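Local structure of hyperosmolarity resistance protein Emb (Staphylococcus epidermidis, 6GV5) at residues A[35-40]-A[44-49]; A[74-79]-A[86-91]. The protein probably helps the bacterium adhere to surfaces by binding immobilised fibronectin, as part of a giant extracellular matrix binding protein built from repeats. One frame throughout, in Å; residues are numbered along the deposited sequence.

Both contacts join an interhelical loop to the early turns of the helix that follows it. Contact 1 ties 35-40, the link from helix 24-35, to helix 40-65, and both its segments match the GA module family; contact 2 ties 74-79, which leaves helix 67-73, to helix 81-99, and both its segments match the FIVAR family. They lie on opposite sides of the chain's centre, with their own centres 40 Å apart and their nearest atoms about 20 Å apart. Contact 1 is a surface contact of two glutamine chains and a backbone hydrogen bond. Contact 2 is partly buried, sets a tyrosine against a glutamate and a buried second tyrosine, and brings in charge through Arg71.

Contact 1. Residues A[35-40]-A[44-49]; sequences NQQTSR and AKQLSH
Gln37 lays the flat of its amide group across CG of Gln46, with Gln37 CD 3.8 Å from Gln46 CG. The amide nitrogen and oxygen of Gln37 are nearly as close to the same carbon, NE2 at 3.9 Å and OE1 at 4.0 Å from Gln46 CG, which shows that a whole amide rests on one methylene. The two side chains cross at about a right angle, and their amide planes are turned 37° apart; no hydrogen bond joins them. Both chains start with CG anti to the carbonyl carbon and fold back at the second torsion, chi2 -55° in Gln37 and -60° in Gln46, and in Gln37 this bend carries the amide in over its neighbour. That amide is held from elsewhere: NE2 of Gln37 bonds to the carbonyl oxygen of Ile33, in the last turn of helix 24-35, while Gln46 also packs on Ile33 and Ile34.

The second point of contact is backbone. Ala44 N donates to Arg40 O at 2.9 Å, the i to i+4 bond of the first turn of helix 40-65, and Ala44 CB sits 3.6 Å from that same Arg40 O. Ser39 occupies the N-cap position, its OG accepting from the backbone N of Asn42, the side-chain cap of the first turn. Lys9 NZ of helix 2-18 donates hydrogen bonds to the carbonyl oxygens of Asn35 and Gln37, joining the loop to that helix. The whole is a serine-capped helix start after a short interhelical loop, in a part of the chain that matches the GA module family.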
ATOM      1  N   ASN A  35      -4.949 -15.660  11.344  1.00 35.41           N
ATOM      2  CA  ASN A  35      -5.477 -16.466  12.440  1.00 36.85           C
ATOM      3  C   ASN A  35      -6.554 -17.434  11.973  1.00 37.08           C
ATOM      4  O   ASN A  35      -6.765 -18.475  12.606  1.00 37.95           O
ATOM      5  CB  ASN A  35      -6.042 -15.561  13.535  1.00 33.88           C
ATOM      6  CG  ASN A  35      -4.963 -14.891  14.354  1.00 41.00           C
ATOM      7  OD1 ASN A  35      -3.855 -15.411  14.491  1.00 42.33           O
ATOM      8  ND2 ASN A  35      -5.283 -13.733  14.913  1.00 43.58           N
ATOM      9  N   GLN A  36      -7.247 -17.115  10.882  1.00 39.39           N
ATOM     10  CA  GLN A  36      -8.355 -17.932  10.405  1.00 42.49           C
ATOM     11  C   GLN A  36      -7.922 -19.049   9.461  1.00 45.12           C
ATOM     12  O   GLN A  36      -8.774 -19.832   9.024  1.00 47.26           O
ATOM     13  CB  GLN A  36      -9.398 -17.053   9.700  1.00 45.19           C
ATOM     14  N   GLN A  37      -6.635 -19.151   9.140  1.00 42.94           N
ATOM     15  CA  GLN A  37      -6.169 -20.169   8.210  1.00 38.51           C
ATOM     16  C   GLN A  37      -6.078 -21.528   8.901  1.00 37.85           C
ATOM     17  O   GLN A  37      -5.760 -21.628  10.090  1.00 38.81           O
ATOM     18  CB  GLN A  37      -4.809 -19.788   7.627  1.00 35.04           C
ATOM     19  CG  GLN A  37      -4.797 -18.444   6.920  1.00 37.62           C
ATOM     20  CD  GLN A  37      -5.851 -18.342   5.839  1.00 37.55           C
ATOM     21  OE1 GLN A  37      -5.919 -19.176   4.940  1.00 39.61           O
ATOM     22  NE2 GLN A  37      -6.690 -17.318   5.930  1.00 41.47           N
ATOM     23  N   THR A  38      -6.351 -22.578   8.132  1.00 38.54           N
ATOM     24  CA  THR A  38      -6.434 -23.928   8.668  1.00 39.36           C
ATOM     25  C   THR A  38      -5.241 -24.795   8.298  1.00 37.45           C
ATOM     26  O   THR A  38      -5.160 -25.939   8.755  1.00 39.97           O
ATOM     27  CB  THR A  38      -7.722 -24.607   8.186  1.00 40.20           C
ATOM     28  OG1 THR A  38      -7.680 -24.764   6.762  1.00 44.75           O
ATOM     29  CG2 THR A  38      -8.938 -23.774   8.564  1.00 46.59           C
ATOM     30  N   SER A  39      -4.316 -24.291   7.488  1.00 34.79           N
ATOM     31  CA  SER A  39      -3.138 -25.052   7.108  1.00 32.99           C
ATOM     32  C   SER A  39      -1.942 -24.118   7.012  1.00 32.42           C
ATOM     33  O   SER A  39      -2.090 -22.918   6.770  1.00 30.38           O
ATOM     34  CB  SER A  39      -3.326 -25.765   5.768  1.00 35.97           C
ATOM     35  OG  SER A  39      -3.333 -24.831   4.703  1.00 40.31           O
ATOM     36  N   ARG A  40      -0.748 -24.686   7.188  1.00 28.26           N
ATOM     37  CA  ARG A  40       0.469 -23.895   7.057  1.00 28.91           C
ATOM     38  C   ARG A  40       0.657 -23.403   5.629  1.00 32.21           C
ATOM     39  O   ARG A  40       1.151 -22.291   5.410  1.00 27.93           O
ATOM     40  CB  ARG A  40       1.675 -24.714   7.511  1.00 29.21           C
ATOM     41  CG  ARG A  40       1.795 -24.835   9.021  1.00 30.92           C
ATOM     42  CD  ARG A  40       2.964 -25.722   9.399  1.00 32.14           C
ATOM     43  NE  ARG A  40       2.683 -27.124   9.103  1.00 31.35           N
ATOM     44  CZ  ARG A  40       3.616 -28.061   8.977  1.00 33.96           C
ATOM     45  NH1 ARG A  40       4.897 -27.751   9.114  1.00 33.37           N
ATOM     46  NH2 ARG A  40       3.259 -29.310   8.712  1.00 32.22           N
ATOM     47  N   ALA A  44       1.197 -19.481   4.624  1.00 27.95           N
ATOM     48  CA  ALA A  44       2.298 -18.980   3.806  1.00 26.86           C
ATOM     49  C   ALA A  44       1.783 -18.184   2.616  1.00 31.80           C
ATOM     50  O   ALA A  44       2.387 -17.177   2.232  1.00 28.20           O
ATOM     51  CB  ALA A  44       3.171 -20.143   3.331  1.00 29.97           C
ATOM     52  N   LYS A  45       0.676 -18.629   2.012  1.00 32.52           N
ATOM     53  CA  LYS A  45       0.081 -17.887   0.906  1.00 31.18           C
ATOM     54  C   LYS A  45      -0.345 -16.499   1.362  1.00 31.84           C
ATOM     55  O   LYS A  45      -0.093 -15.496   0.683  1.00 31.23           O
ATOM     56  CB  LYS A  45      -1.124 -18.640   0.342  1.00 34.33           C
ATOM     57  CG  LYS A  45      -0.811 -19.985  -0.288  1.00 42.85           C
ATOM     58  CD  LYS A  45      -2.101 -20.726  -0.630  1.00 53.35           C
ATOM     59  CE  LYS A  45      -1.837 -22.176  -1.010  1.00 57.87           C
ATOM     60  NZ  LYS A  45      -3.101 -22.964  -1.096  1.00 60.86           N
ATOM     61  N   GLN A  46      -1.005 -16.424   2.519  1.00 30.52           N
ATOM     62  CA  GLN A  46      -1.471 -15.135   3.019  1.00 31.59           C
ATOM     63  C   GLN A  46      -0.308 -14.249   3.444  1.00 28.14           C
ATOM     64  O   GLN A  46      -0.372 -13.026   3.271  1.00 26.97           O
ATOM     65  CB  GLN A  46      -2.446 -15.351   4.175  1.00 31.62           C
ATOM     66  CG  GLN A  46      -3.757 -15.993   3.752  1.00 33.94           C
ATOM     67  CD  GLN A  46      -4.501 -15.160   2.724  1.00 40.50           C
ATOM     68  OE1 GLN A  46      -4.405 -13.931   2.721  1.00 40.45           O
ATOM     69  NE2 GLN A  46      -5.238 -15.824   1.839  1.00 40.09           N
ATOM     70  N   LEU A  47       0.761 -14.836   3.993  1.00 25.95           N
ATOM     71  CA  LEU A  47       1.942 -14.044   4.326  1.00 24.30           C
ATOM     72  C   LEU A  47       2.614 -13.520   3.065  1.00 27.74           C
ATOM     73  O   LEU A  47       3.082 -12.376   3.035  1.00 26.70           O
ATOM     74  CB  LEU A  47       2.921 -14.882   5.146  1.00 25.57           C
ATOM     75  CG  LEU A  47       4.236 -14.196   5.511  1.00 28.96           C
ATOM     76  CD1 LEU A  47       4.005 -12.965   6.389  1.00 28.61           C
ATOM     77  CD2 LEU A  47       5.169 -15.179   6.207  1.00 32.63           C
ATOM     78  N   SER A  48       2.686 -14.347   2.017  1.00 27.00           N
ATOM     79  CA  SER A  48       3.223 -13.879   0.743  1.00 28.31           C
ATOM     80  C   SER A  48       2.399 -12.712   0.210  1.00 28.39           C
ATOM     81  O   SER A  48       2.955 -11.718  -0.278  1.00 28.68           O
ATOM     82  CB  SER A  48       3.248 -15.030  -0.263  1.00 31.71           C
ATOM     83  OG  SER A  48       3.752 -14.607  -1.521  1.00 39.22           O
ATOM     84  N   HIS A  49       1.072 -12.808   0.309  1.00 28.83           N
ATOM     85  CA  HIS A  49       0.206 -11.709  -0.103  1.00 30.79           C
ATOM     86  C   HIS A  49       0.469 -10.461   0.726  1.00 30.63           C
ATOM     87  O   HIS A  49       0.532  -9.347   0.184  1.00 28.45           O
ATOM     88  CB  HIS A  49      -1.256 -12.146   0.015  1.00 35.52           C
ATOM     89  CG  HIS A  49      -2.227 -11.015   0.160  1.00 41.77           C
ATOM     90  ND1 HIS A  49      -3.158 -10.964   1.175  1.00 48.02           N
ATOM     91  CD2 HIS A  49      -2.423  -9.904  -0.586  1.00 44.61           C
ATOM     92  CE1 HIS A  49      -3.881  -9.865   1.053  1.00 52.11           C
ATOM     93  NE2 HIS A  49      -3.455  -9.203  -0.007  1.00 50.90           N
TER

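Contact 2. Residues A[74-79]-A[86-91]; sequences SNYINE and AYEQAI
Tyr76 and Arg71 both meet Glu88 in the polar part of the contact. Glu88 OE2 forms a salt bridge with Arg71 NE of helix 67-73, its strongest polar partner, and Tyr76 OH comes within 2.5 Å of the same Glu88 OE2 in a weak hydrogen bond. The ring and carboxylate planes stand 83° apart, and the side chains of Tyr76 and Glu88 cross nearly at right angles. OE2 of Glu88 approaches the phenol obliquely, 3.2 Å from Tyr76 CZ. Tyr76 reaches across with CG anti to its own backbone nitrogen (chi1 176°), whereas Glu88, bent at chi2 (-56°), curls its carboxylate round to meet the hydroxyl. Tyr76 packs on Arg71 as well.

The apolar part is a single approach between two rings. Tyr76 CE2 lies 4.2 Å from Tyr87 CD2, an oblique approach that amounts to no stack. Tyr87 is buried: one face of its ring carries Ile91 CG1, 3.7 Å above the plane and offset toward the rim, and its other neighbours include Val70 of helix 67-73 and Ala121 of helix 108-123.

Within 74-79, Ser74 OG accepts a hydrogen bond from Tyr76 N at 3.0 Å, an ST turn just past helix 67-73; the backbone bond from Asn78 N to Asn75 O (2.8 Å) belongs to the short 3-10 segment.

One carboxylate oxygen thus joins helix 67-73, through Arg71, and the loop, through Tyr76, to helix 81-99, and sharing it between a guanidinium group and a phenol is likely to favour the ionised carboxylate.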
ATOM      1  N   SER A  74       8.980  20.113 -10.485  1.00 20.99           N
ATOM      2  CA  SER A  74       8.514  19.821 -11.826  1.00 21.86           C
ATOM      3  C   SER A  74       8.048  21.113 -12.500  1.00 25.18           C
ATOM      4  O   SER A  74       8.326  22.226 -12.037  1.00 22.28           O
ATOM      5  CB  SER A  74       7.390  18.791 -11.775  1.00 22.34           C
ATOM      6  OG  SER A  74       6.211  19.382 -11.246  1.00 20.15           O
ATOM      7  N   ASN A  75       7.314  20.978 -13.603  1.00 21.90           N
ATOM      8  CA  ASN A  75       6.670  22.114 -14.251  1.00 23.86           C
ATOM      9  C   ASN A  75       5.291  22.423 -13.679  1.00 26.06           C
ATOM     10  O   ASN A  75       4.554  23.220 -14.259  1.00 24.97           O
ATOM     11  CB  ASN A  75       6.543  21.861 -15.748  1.00 26.52           C
ATOM     12  CG  ASN A  75       7.622  22.533 -16.533  1.00 34.44           C
ATOM     13  OD1 ASN A  75       7.351  23.411 -17.351  1.00 37.32           O
ATOM     14  ND2 ASN A  75       8.869  22.145 -16.278  1.00 35.10           N
ATOM     15  N   TYR A  76       4.944  21.812 -12.551  1.00 21.15           N
ATOM     16  CA  TYR A  76       3.626  21.961 -11.946  1.00 20.80           C
ATOM     17  C   TYR A  76       3.174  23.413 -11.864  1.00 23.91           C
ATOM     18  O   TYR A  76       2.026  23.736 -12.191  1.00 23.71           O
ATOM     19  CB  TYR A  76       3.664  21.330 -10.549  1.00 20.11           C
ATOM     20  CG  TYR A  76       2.411  21.478  -9.728  1.00 19.13           C
ATOM     21  CD1 TYR A  76       2.239  22.535  -8.855  1.00 19.93           C
ATOM     22  CD2 TYR A  76       1.420  20.522  -9.795  1.00 16.62           C
ATOM     23  CE1 TYR A  76       1.088  22.659  -8.099  1.00 18.60           C
ATOM     24  CE2 TYR A  76       0.269  20.619  -9.037  1.00 18.39           C
ATOM     25  CZ  TYR A  76       0.107  21.682  -8.184  1.00 17.44           C
ATOM     26  OH  TYR A  76      -1.040  21.784  -7.416  1.00 19.40           O
ATOM     27  N   ILE A  77       4.039  24.299 -11.379  1.00 23.20           N
ATOM     28  CA  ILE A  77       3.611  25.687 -11.202  1.00 27.91           C
ATOM     29  C   ILE A  77       3.230  26.325 -12.534  1.00 32.17           C
ATOM     30  O   ILE A  77       2.353  27.196 -12.580  1.00 37.18           O
ATOM     31  CB  ILE A  77       4.705  26.488 -10.466  1.00 30.54           C
ATOM     32  CG1 ILE A  77       4.856  25.948  -9.037  1.00 30.46           C
ATOM     33  CG2 ILE A  77       4.359  27.969 -10.462  1.00 33.62           C
ATOM     34  CD1 ILE A  77       6.044  26.495  -8.271  1.00 33.21           C
ATOM     35  N   ASN A  78       3.852  25.896 -13.634  1.00 31.53           N
ATOM     36  CA  ASN A  78       3.610  26.476 -14.950  1.00 37.37           C
ATOM     37  C   ASN A  78       2.614  25.684 -15.790  1.00 34.88           C
ATOM     38  O   ASN A  78       2.325  26.079 -16.924  1.00 34.57           O
ATOM     39  CB  ASN A  78       4.928  26.586 -15.730  1.00 35.32           C
ATOM     40  CG  ASN A  78       5.950  27.454 -15.035  1.00 44.20           C
ATOM     41  OD1 ASN A  78       5.642  28.559 -14.590  1.00 48.56           O
ATOM     42  ND2 ASN A  78       7.175  26.953 -14.930  1.00 44.03           N
ATOM     43  N   GLU A  79       2.085  24.580 -15.274  1.00 25.15           N
ATOM     44  CA  GLU A  79       1.335  23.665 -16.113  1.00 25.12           C
ATOM     45  C   GLU A  79      -0.117  24.100 -16.243  1.00 25.76           C
ATOM     46  O   GLU A  79      -0.616  24.940 -15.483  1.00 25.34           O
ATOM     47  CB  GLU A  79       1.411  22.244 -15.545  1.00 25.11           C
ATOM     48  CG  GLU A  79       2.404  21.354 -16.279  1.00 27.82           C
ATOM     49  CD  GLU A  79       2.001  21.085 -17.720  1.00 32.81           C
ATOM     50  OE1 GLU A  79       0.856  21.421 -18.106  1.00 34.64           O
ATOM     51  OE2 GLU A  79       2.826  20.546 -18.476  1.00 31.53           O
ATOM     52  N   ALA A  86      -5.441  16.811 -12.294  1.00 18.23           N
ATOM     53  CA  ALA A  86      -5.281  15.359 -12.351  1.00 16.89           C
ATOM     54  C   ALA A  86      -4.306  14.872 -11.293  1.00 16.61           C
ATOM     55  O   ALA A  86      -4.525  13.829 -10.661  1.00 17.15           O
ATOM     56  CB  ALA A  86      -4.817  14.954 -13.739  1.00 19.24           C
ATOM     57  N   TYR A  87      -3.233  15.623 -11.071  1.00 16.44           N
ATOM     58  CA  TYR A  87      -2.263  15.217 -10.063  1.00 15.49           C
ATOM     59  C   TYR A  87      -2.867  15.306  -8.663  1.00 16.79           C
ATOM     60  O   TYR A  87      -2.732  14.387  -7.850  1.00 15.55           O
ATOM     61  CB  TYR A  87      -1.023  16.085 -10.173  1.00 16.15           C
ATOM     62  CG  TYR A  87       0.095  15.656  -9.252  1.00 17.32           C
ATOM     63  CD1 TYR A  87       0.718  14.423  -9.412  1.00 14.80           C
ATOM     64  CD2 TYR A  87       0.520  16.476  -8.218  1.00 15.84           C
ATOM     65  CE1 TYR A  87       1.748  14.037  -8.568  1.00 15.70           C
ATOM     66  CE2 TYR A  87       1.547  16.105  -7.391  1.00 18.08           C
ATOM     67  CZ  TYR A  87       2.148  14.887  -7.556  1.00 17.93           C
ATOM     68  OH  TYR A  87       3.168  14.519  -6.701  1.00 17.48           O
ATOM     69  N   GLU A  88      -3.558  16.410  -8.351  1.00 16.89           N
ATOM     70  CA  GLU A  88      -4.114  16.552  -7.015  1.00 15.36           C
ATOM     71  C   GLU A  88      -5.198  15.512  -6.753  1.00 15.31           C
ATOM     72  O   GLU A  88      -5.339  15.027  -5.626  1.00 17.68           O
ATOM     73  CB  GLU A  88      -4.662  17.963  -6.806  1.00 18.30           C
ATOM     74  CG  GLU A  88      -3.632  19.048  -6.939  1.00 16.74           C
ATOM     75  CD  GLU A  88      -2.433  18.877  -6.015  1.00 17.91           C
ATOM     76  OE1 GLU A  88      -2.533  18.118  -5.032  1.00 19.43           O
ATOM     77  OE2 GLU A  88      -1.398  19.541  -6.302  1.00 19.48           O
ATOM     78  N   GLN A  89      -6.001  15.183  -7.774  1.00 16.73           N
ATOM     79  CA  GLN A  89      -7.002  14.130  -7.628  0.57 18.37           C
ATOM     80  C   GLN A  89      -6.338  12.798  -7.297  1.00 16.04           C
ATOM     81  O   GLN A  89      -6.783  12.066  -6.403  1.00 20.20           O
ATOM     82  CB  GLN A  89      -7.817  13.994  -8.915  0.57 20.12           C
ATOM     83  CG  GLN A  89      -8.761  15.141  -9.226  0.57 21.67           C
ATOM     84  CD  GLN A  89      -9.359  15.044 -10.627  0.57 24.83           C
ATOM     85  OE1 GLN A  89      -9.144  14.064 -11.349  0.57 27.52           O
ATOM     86  NE2 GLN A  89     -10.103  16.068 -11.020  0.57 26.57           N
ATOM     87  N   ALA A  90      -5.266  12.462  -8.034  1.00 17.32           N
ATOM     88  CA  ALA A  90      -4.590  11.181  -7.801  1.00 17.20           C
ATOM     89  C   ALA A  90      -3.933  11.142  -6.428  1.00 16.96           C
ATOM     90  O   ALA A  90      -4.010  10.126  -5.723  1.00 18.02           O
ATOM     91  CB  ALA A  90      -3.567  10.927  -8.905  1.00 19.28           C
ATOM     92  N   ILE A  91      -3.279  12.239  -6.021  1.00 15.82           N
ATOM     93  CA  ILE A  91      -2.656  12.281  -4.699  1.00 15.15           C
ATOM     94  C   ILE A  91      -3.709  12.129  -3.608  1.00 17.80           C
ATOM     95  O   ILE A  91      -3.510  11.398  -2.634  1.00 17.89           O
ATOM     96  CB  ILE A  91      -1.857  13.586  -4.533  1.00 16.31           C
ATOM     97  CG1 ILE A  91      -0.582  13.561  -5.369  1.00 16.05           C
ATOM     98  CG2 ILE A  91      -1.543  13.867  -3.056  1.00 18.50           C
ATOM     99  CD1 ILE A  91       0.438  12.509  -4.962  1.00 16.37           C
TER